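Long-range contacts in P35 (Autographa californica nucleopolyhedrovirus, PDB 1P35), which inhibits caspases, blocking the apoptosis that infection sets off in the insect host cell, and also suppresses the host's antiviral RNA interference: residues E72-L77 / G267-K272; V196-S201 / V276-L281. All blocks are in the same frame, centred on the assembly; numbering follows the deposited sequence.

Contact 1 of 2, residues E72-L77 / G267-K272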
ATOM      1  N   GLU A  72       9.884   0.041  10.797  1.00 38.66           N
ATOM      2  CA  GLU A  72      10.394   1.384  11.099  1.00 40.58           C
ATOM      3  C   GLU A  72      11.105   1.451  12.463  1.00 40.90           C
ATOM      4  O   GLU A  72      11.714   2.467  12.807  1.00 42.73           O
ATOM      5  CB  GLU A  72       9.280   2.442  11.033  1.00 41.29           C
ATOM      6  CG  GLU A  72       8.360   2.438  12.231  1.00 50.72           C
ATOM      7  CD  GLU A  72       7.322   3.557  12.187  1.00 75.58           C
ATOM      8  OE1 GLU A  72       6.501   3.611  11.235  1.00 85.39           O
ATOM      9  OE2 GLU A  72       7.327   4.389  13.118  1.00 77.17           O
ATOM     10  N   GLN A  73      10.985   0.402  13.271  1.00 37.52           N
ATOM     11  CA  GLN A  73      11.707   0.434  14.532  1.00 39.79           C
ATOM     12  C   GLN A  73      13.132  -0.085  14.268  1.00 37.70           C
ATOM     13  O   GLN A  73      14.095   0.402  14.867  1.00 34.89           O
ATOM     14  CB  GLN A  73      11.040  -0.428  15.582  1.00 26.60           C
ATOM     15  CG  GLN A  73       9.722   0.076  16.108  1.00 32.95           C
ATOM     16  CD  GLN A  73       9.852   1.447  16.775  1.00 44.69           C
ATOM     17  OE1 GLN A  73      10.761   1.695  17.609  1.00 33.44           O
ATOM     18  NE2 GLN A  73       8.931   2.344  16.431  1.00 39.03           N
ATOM     19  N   PHE A  74      13.258  -1.045  13.345  1.00 33.04           N
ATOM     20  CA  PHE A  74      14.545  -1.620  13.028  1.00 31.38           C
ATOM     21  C   PHE A  74      15.381  -0.791  12.064  1.00 36.66           C
ATOM     22  O   PHE A  74      16.636  -0.852  12.090  1.00 37.59           O
ATOM     23  CB  PHE A  74      14.381  -3.075  12.516  1.00 27.51           C
ATOM     24  CG  PHE A  74      14.000  -4.051  13.612  1.00 24.83           C
ATOM     25  CD1 PHE A  74      12.675  -4.150  14.066  1.00 21.72           C
ATOM     26  CD2 PHE A  74      15.010  -4.747  14.316  1.00 32.22           C
ATOM     27  CE1 PHE A  74      12.357  -4.907  15.215  1.00 19.49           C
ATOM     28  CE2 PHE A  74      14.721  -5.503  15.445  1.00 24.68           C
ATOM     29  CZ  PHE A  74      13.383  -5.589  15.919  1.00 21.16           C
ATOM     30  N   ASP A  75      14.705  -0.041  11.194  1.00 30.89           N
ATOM     31  CA  ASP A  75      15.414   0.806  10.248  1.00 33.96           C
ATOM     32  C   ASP A  75      16.269   1.770  11.022  1.00 34.66           C
ATOM     33  O   ASP A  75      17.374   2.095  10.604  1.00 55.23           O
ATOM     34  CB  ASP A  75      14.465   1.581   9.353  1.00 36.22           C
ATOM     35  CG  ASP A  75      13.950   0.752   8.209  1.00 65.45           C
ATOM     36  OD1 ASP A  75      14.343  -0.428   8.092  1.00 61.63           O
ATOM     37  OD2 ASP A  75      13.143   1.281   7.421  1.00 92.66           O
ATOM     38  N   GLN A  76      15.748   2.200  12.163  1.00 35.23           N
ATOM     39  CA  GLN A  76      16.439   3.121  13.040  1.00 44.06           C
ATOM     40  C   GLN A  76      17.734   2.535  13.592  1.00 48.45           C
ATOM     41  O   GLN A  76      18.525   3.240  14.210  1.00 60.10           O
ATOM     42  CB  GLN A  76      15.529   3.504  14.213  1.00 46.34           C
ATOM     43  CG  GLN A  76      14.417   4.516  13.850  1.00 63.53           C
ATOM     44  CD  GLN A  76      13.464   4.788  15.015  1.00 86.41           C
ATOM     45  OE1 GLN A  76      13.892   5.077  16.139  1.00 98.99           O
ATOM     46  NE2 GLN A  76      12.167   4.708  14.747  1.00 74.00           N
ATOM     47  N   LEU A  77      17.965   1.247  13.387  1.00 46.53           N
ATOM     48  CA  LEU A  77      19.169   0.667  13.929  1.00 35.03           C
ATOM     49  C   LEU A  77      20.203   0.546  12.830  1.00 43.54           C
ATOM     50  O   LEU A  77      21.402   0.465  13.095  1.00 57.58           O
ATOM     51  CB  LEU A  77      18.870  -0.722  14.517  1.00 19.85           C
ATOM     52  CG  LEU A  77      17.866  -0.860  15.648  1.00 27.43           C
ATOM     53  CD1 LEU A  77      17.814  -2.322  16.046  1.00 24.23           C
ATOM     54  CD2 LEU A  77      18.246   0.019  16.835  1.00 22.23           C
ATOM     55  N   GLY A 267      15.981  -9.126  15.714  1.00 28.05           N
ATOM     56  CA  GLY A 267      15.885  -9.242  17.155  1.00 21.38           C
ATOM     57  C   GLY A 267      14.608  -8.692  17.749  1.00 28.26           C
ATOM     58  O   GLY A 267      13.532  -8.821  17.171  1.00 25.64           O
ATOM     59  N   PHE A 268      14.767  -8.068  18.910  1.00 24.06           N
ATOM     60  CA  PHE A 268      13.687  -7.541  19.708  1.00 27.28           C
ATOM     61  C   PHE A 268      13.938  -6.073  20.097  1.00 43.66           C
ATOM     62  O   PHE A 268      15.037  -5.704  20.588  1.00 33.71           O
ATOM     63  CB  PHE A 268      13.575  -8.378  21.014  1.00 23.97           C
ATOM     64  CG  PHE A 268      13.274  -9.816  20.790  1.00 23.48           C
ATOM     65  CD1 PHE A 268      14.226 -10.663  20.233  1.00 30.48           C
ATOM     66  CD2 PHE A 268      11.990 -10.316  21.047  1.00 29.66           C
ATOM     67  CE1 PHE A 268      13.901 -12.016  19.906  1.00 27.41           C
ATOM     68  CE2 PHE A 268      11.649 -11.643  20.736  1.00 30.37           C
ATOM     69  CZ  PHE A 268      12.619 -12.511  20.150  1.00 27.43           C
ATOM     70  N   ILE A 269      12.932  -5.239  19.867  1.00 37.19           N
ATOM     71  CA  ILE A 269      13.001  -3.836  20.242  1.00 37.51           C
ATOM     72  C   ILE A 269      11.817  -3.650  21.165  1.00 36.10           C
ATOM     73  O   ILE A 269      10.663  -3.909  20.766  1.00 38.56           O
ATOM     74  CB  ILE A 269      12.890  -2.896  19.031  1.00 31.42           C
ATOM     75  CG1 ILE A 269      14.231  -2.857  18.283  1.00 24.48           C
ATOM     76  CG2 ILE A 269      12.485  -1.475  19.495  1.00 31.35           C
ATOM     77  CD1 ILE A 269      14.175  -2.202  16.870  1.00 23.58           C
ATOM     78  N   TYR A 270      12.091  -3.202  22.393  1.00 38.83           N
ATOM     79  CA  TYR A 270      11.030  -3.030  23.352  1.00 24.22           C
ATOM     80  C   TYR A 270      10.868  -1.563  23.746  1.00 31.18           C
ATOM     81  O   TYR A 270      11.819  -0.869  24.136  1.00 38.11           O
ATOM     82  CB  TYR A 270      11.291  -3.882  24.590  1.00 38.45           C
ATOM     83  CG  TYR A 270      10.198  -3.744  25.615  1.00 39.52           C
ATOM     84  CD1 TYR A 270       8.948  -4.291  25.386  1.00 50.84           C
ATOM     85  CD2 TYR A 270      10.405  -3.056  26.810  1.00 57.71           C
ATOM     86  CE1 TYR A 270       7.923  -4.174  26.304  1.00 48.35           C
ATOM     87  CE2 TYR A 270       9.382  -2.930  27.750  1.00 29.58           C
ATOM     88  CZ  TYR A 270       8.137  -3.500  27.479  1.00 41.92           C
ATOM     89  OH  TYR A 270       7.084  -3.413  28.351  1.00 36.60           O
ATOM     90  N   ASP A 271       9.637  -1.072  23.615  1.00 43.08           N
ATOM     91  CA  ASP A 271       9.369   0.309  23.966  1.00 50.64           C
ATOM     92  C   ASP A 271       8.883   0.344  25.405  1.00 46.58           C
ATOM     93  O   ASP A 271       7.735   0.009  25.688  1.00 38.41           O
ATOM     94  CB  ASP A 271       8.350   0.902  23.003  1.00 51.68           C
ATOM     95  CG  ASP A 271       8.146   2.387  23.214  1.00 53.01           C
ATOM     96  OD1 ASP A 271       8.297   2.843  24.372  1.00 44.02           O
ATOM     97  OD2 ASP A 271       7.804   3.077  22.221  1.00 58.25           O
ATOM     98  N   LYS A 272       9.789   0.723  26.307  1.00 51.69           N
ATOM     99  CA  LYS A 272       9.530   0.817  27.742  1.00 55.41           C
ATOM    100  C   LYS A 272       8.391   1.786  28.070  1.00 62.54           C
ATOM    101  O   LYS A 272       7.767   1.673  29.121  1.00 56.02           O
ATOM    102  CB  LYS A 272      10.786   1.321  28.481  1.00 52.04           C
ATOM    103  CG  LYS A 272      12.083   0.537  28.287  1.00 48.86           C
ATOM    104  CD  LYS A 272      13.215   1.319  28.897  1.00 71.90           C
ATOM    105  CE  LYS A 272      14.568   0.681  28.640  1.00 75.82           C
ATOM    106  NZ  LYS A 272      15.661   1.542  29.201  1.00 59.00           N
TER
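One face of the F74 ring is occupied by the CD1 methyl of I269, which sits over the ring centre, 3.4 Å from the centroid and only 3° off the normal: a CH-pi contact in which all six ring carbons lie at nearly the same distance from the methyl. F268 N lies near the ring plane at the edge, 4.1 Å from F74 CZ, while G267 O approaches the same CZ obliquely at 3.5 Å. I269 CG1 lies beside its backbone N (chi1 -78°), and an extended chi2 of 167° carries CD1 out to the ring and to the backbone of Q73. There CD1 also meets Q73 O at 3.3 Å and, tip to tip, L77 CD1 at 3.7 Å. The other branch, CG2, lies 4.1 Å from Q73 OE1. No hydrogen bond joins 72-77 to 267-272; the junction is apolar packing of one isoleucine side chain against 72-77. Strand 259-271 is flanked here by strands 238-249 and 276-282, to which I269 contributes contacts with M240 and Y278. F74, on helix 62-74, touches Y278 and K280 of strand 276-282, and L77 reaches Y242 of strand 238-249.

Contact 2 of 2, residues V196-S201 / V276-L281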
ATOM      1  N   VAL A 196       7.755 -11.186  11.492  1.00 21.65           N
ATOM      2  CA  VAL A 196       7.778  -9.917  12.216  1.00 25.79           C
ATOM      3  C   VAL A 196       6.540 -10.024  13.117  1.00 34.53           C
ATOM      4  O   VAL A 196       5.567 -10.710  12.762  1.00 25.87           O
ATOM      5  CB  VAL A 196       7.681  -8.638  11.287  1.00 33.72           C
ATOM      6  CG1 VAL A 196       8.901  -8.543  10.371  1.00 18.61           C
ATOM      7  CG2 VAL A 196       6.457  -8.696  10.410  1.00 19.19           C
ATOM      8  N   ALA A 197       6.623  -9.411  14.300  1.00 31.72           N
ATOM      9  CA  ALA A 197       5.555  -9.396  15.261  1.00 20.69           C
ATOM     10  C   ALA A 197       5.507  -8.065  16.025  1.00 31.19           C
ATOM     11  O   ALA A 197       6.534  -7.384  16.273  1.00 29.14           O
ATOM     12  CB  ALA A 197       5.683 -10.547  16.245  1.00 16.83           C
ATOM     13  N   TYR A 198       4.281  -7.690  16.352  1.00 31.53           N
ATOM     14  CA  TYR A 198       3.975  -6.494  17.100  1.00 33.65           C
ATOM     15  C   TYR A 198       3.118  -7.034  18.272  1.00 32.66           C
ATOM     16  O   TYR A 198       2.096  -7.673  18.017  1.00 25.49           O
ATOM     17  CB  TYR A 198       3.155  -5.518  16.193  1.00 33.81           C
ATOM     18  CG  TYR A 198       2.666  -4.275  16.904  1.00 40.39           C
ATOM     19  CD1 TYR A 198       1.615  -4.355  17.828  1.00 44.96           C
ATOM     20  CD2 TYR A 198       3.263  -3.022  16.673  1.00 33.12           C
ATOM     21  CE1 TYR A 198       1.150  -3.233  18.503  1.00 35.49           C
ATOM     22  CE2 TYR A 198       2.815  -1.871  17.336  1.00 38.64           C
ATOM     23  CZ  TYR A 198       1.744  -1.982  18.252  1.00 40.11           C
ATOM     24  OH  TYR A 198       1.190  -0.863  18.839  1.00 48.42           O
ATOM     25  N   VAL A 199       3.532  -6.804  19.531  1.00 27.58           N
ATOM     26  CA  VAL A 199       2.771  -7.331  20.702  1.00 29.13           C
ATOM     27  C   VAL A 199       2.747  -6.246  21.765  1.00 32.07           C
ATOM     28  O   VAL A 199       3.805  -5.790  22.169  1.00 26.94           O
ATOM     29  CB  VAL A 199       3.427  -8.582  21.345  1.00 30.56           C
ATOM     30  CG1 VAL A 199       2.471  -9.172  22.389  1.00 30.51           C
ATOM     31  CG2 VAL A 199       3.780  -9.655  20.271  1.00 24.20           C
ATOM     32  N   ASP A 200       1.553  -5.823  22.207  1.00 26.01           N
ATOM     33  CA  ASP A 200       1.461  -4.747  23.198  1.00 25.43           C
ATOM     34  C   ASP A 200       1.024  -5.230  24.562  1.00 34.55           C
ATOM     35  O   ASP A 200       0.682  -6.388  24.725  1.00 27.56           O
ATOM     36  CB  ASP A 200       0.553  -3.604  22.720  1.00 24.63           C
ATOM     37  CG  ASP A 200      -0.953  -3.960  22.665  1.00 33.00           C
ATOM     38  OD1 ASP A 200      -1.441  -4.774  23.456  1.00 29.73           O
ATOM     39  OD2 ASP A 200      -1.663  -3.340  21.833  1.00 32.31           O
ATOM     40  N   SER A 201       1.091  -4.326  25.538  1.00 37.15           N
ATOM     41  CA  SER A 201       0.744  -4.594  26.924  1.00 43.21           C
ATOM     42  C   SER A 201       1.537  -5.761  27.472  1.00 43.44           C
ATOM     43  O   SER A 201       0.975  -6.627  28.156  1.00 45.47           O
ATOM     44  CB  SER A 201      -0.755  -4.867  27.078  1.00 33.20           C
ATOM     45  OG  SER A 201      -1.504  -3.937  26.311  1.00 47.46           O
ATOM     46  N   VAL A 276       5.209  -1.825  24.274  1.00 41.50           N
ATOM     47  CA  VAL A 276       5.107  -2.524  23.011  1.00 39.10           C
ATOM     48  C   VAL A 276       6.422  -3.196  22.620  1.00 44.96           C
ATOM     49  O   VAL A 276       7.526  -2.618  22.745  1.00 40.97           O
ATOM     50  CB  VAL A 276       4.671  -1.570  21.854  1.00 38.27           C
ATOM     51  CG1 VAL A 276       4.499  -2.372  20.593  1.00 26.76           C
ATOM     52  CG2 VAL A 276       3.360  -0.866  22.211  1.00 25.22           C
ATOM     53  N   LEU A 277       6.268  -4.417  22.122  1.00 32.87           N
ATOM     54  CA  LEU A 277       7.367  -5.240  21.690  1.00 24.79           C
ATOM     55  C   LEU A 277       7.362  -5.383  20.150  1.00 35.25           C
ATOM     56  O   LEU A 277       6.329  -5.713  19.555  1.00 23.05           O
ATOM     57  CB  LEU A 277       7.218  -6.650  22.294  1.00 26.71           C
ATOM     58  CG  LEU A 277       8.413  -7.506  21.830  1.00 36.40           C
ATOM     59  CD1 LEU A 277       9.735  -6.937  22.425  1.00 24.71           C
ATOM     60  CD2 LEU A 277       8.215  -8.936  22.241  1.00 23.29           C
ATOM     61  N   TYR A 278       8.495  -5.145  19.511  1.00 39.47           N
ATOM     62  CA  TYR A 278       8.580  -5.325  18.069  1.00 31.99           C
ATOM     63  C   TYR A 278       9.589  -6.435  17.853  1.00 35.74           C
ATOM     64  O   TYR A 278      10.672  -6.452  18.490  1.00 23.45           O
ATOM     65  CB  TYR A 278       9.084  -4.077  17.371  1.00 27.80           C
ATOM     66  CG  TYR A 278       8.280  -2.828  17.655  1.00 46.81           C
ATOM     67  CD1 TYR A 278       8.510  -2.089  18.810  1.00 31.26           C
ATOM     68  CD2 TYR A 278       7.257  -2.405  16.777  1.00 34.03           C
ATOM     69  CE1 TYR A 278       7.753  -0.965  19.105  1.00 29.56           C
ATOM     70  CE2 TYR A 278       6.475  -1.261  17.048  1.00 30.95           C
ATOM     71  CZ  TYR A 278       6.733  -0.558  18.206  1.00 48.83           C
ATOM     72  OH  TYR A 278       5.982   0.540  18.462  1.00 39.26           O
ATOM     73  N   VAL A 279       9.246  -7.377  16.979  1.00 25.18           N
ATOM     74  CA  VAL A 279      10.158  -8.459  16.730  1.00 21.16           C
ATOM     75  C   VAL A 279      10.360  -8.638  15.232  1.00 26.07           C
ATOM     76  O   VAL A 279       9.391  -8.575  14.452  1.00 22.18           O
ATOM     77  CB  VAL A 279       9.641  -9.785  17.285  1.00 24.32           C
ATOM     78  CG1 VAL A 279      10.710 -10.854  17.162  1.00 22.56           C
ATOM     79  CG2 VAL A 279       9.190  -9.638  18.727  1.00 14.94           C
ATOM     80  N   LYS A 280      11.613  -8.864  14.822  1.00 26.46           N
ATOM     81  CA  LYS A 280      11.890  -9.148  13.429  1.00 15.67           C
ATOM     82  C   LYS A 280      12.953 -10.254  13.319  1.00 21.95           C
ATOM     83  O   LYS A 280      14.078 -10.048  13.741  1.00 23.13           O
ATOM     84  CB  LYS A 280      12.417  -7.908  12.712  1.00 29.18           C
ATOM     85  CG  LYS A 280      12.824  -8.212  11.273  1.00 25.97           C
ATOM     86  CD  LYS A 280      13.436  -6.940  10.612  1.00 19.21           C
ATOM     87  CE  LYS A 280      13.363  -7.017   9.088  1.00 53.99           C
ATOM     88  NZ  LYS A 280      13.569  -5.693   8.430  1.00 59.49           N
ATOM     89  N   LEU A 281      12.577 -11.392  12.726  1.00 21.43           N
ATOM     90  CA  LEU A 281      13.424 -12.530  12.536  1.00 29.22           C
ATOM     91  C   LEU A 281      13.285 -12.845  11.034  1.00 32.53           C
ATOM     92  O   LEU A 281      12.693 -13.857  10.628  1.00 29.13           O
ATOM     93  CB  LEU A 281      12.914 -13.687  13.402  1.00 21.03           C
ATOM     94  CG  LEU A 281      12.906 -13.420  14.915  1.00 29.44           C
ATOM     95  CD1 LEU A 281      12.086 -14.542  15.572  1.00 24.17           C
ATOM     96  CD2 LEU A 281      14.368 -13.358  15.491  1.00 25.53           C
TER
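Y198 and Y278 form a non-hydrogen-bonded pair of the antiparallel strands 196-199 and 276-281, in the β-rich core of P35, and their side chains stand side by side, pointing the same way. Their ring planes are nearly perpendicular, at 88°, with centroids 5.5 Å apart; the approach is oblique, with Y198 CD2 3.7 Å from Y278 CE2. V276 completes the cluster: its CG1, anti to the backbone N (chi1 -176°), lies over one face of the Y198 ring toward the rim, making a CH-pi contact 3.9 Å from the centroid. The same methyl also lies above a face of the Y278 ring, again offset toward the rim, so one branch serves both tyrosines. The other branch of V276, CG2, meets D200 CB and Y198 OH. Further along this face V196 and K280 run side by side, and K280 NZ forms a salt bridge with D71. The opposite face carries A197 against V279 and V199 against L277, small and branched apolar side chains that meet mainly through their CB atoms; F181 packs on both A197 and V279. Each of these two pairs is closed by two backbone hydrogen bonds. CA-H...O contacts from Y198 and Y278 lie between the pairs, and one from V196 CA to V279 O lies beyond them. The straightest of the four bonds runs from L277 N to V199 O, 2.8 Å long with an angle of 165° at the hydrogen.

Contacts 1 and 2 lie with their centres 9 Å apart and share a β-hairpin: strand 259-271, used by contact 1, is followed directly by strand 276-282, used by contact 2, and the two are antiparallel neighbours. Probable backbone hydrogen bonds from I269 O to Y278 N and from D271 N to V276 O tie them together. Along the chain the order is 72-77, 196-201, 267-272, 276-281, so the segments of the two contacts alternate. Strand 191-199 pairs with strand 276-282 on one edge and with strand 10-21, in parallel, on the other, whereas Q73 and F74 of helix 62-74 pack against the hairpin. Sequence-distant parts of the inhibitor thus converge on one hairpin.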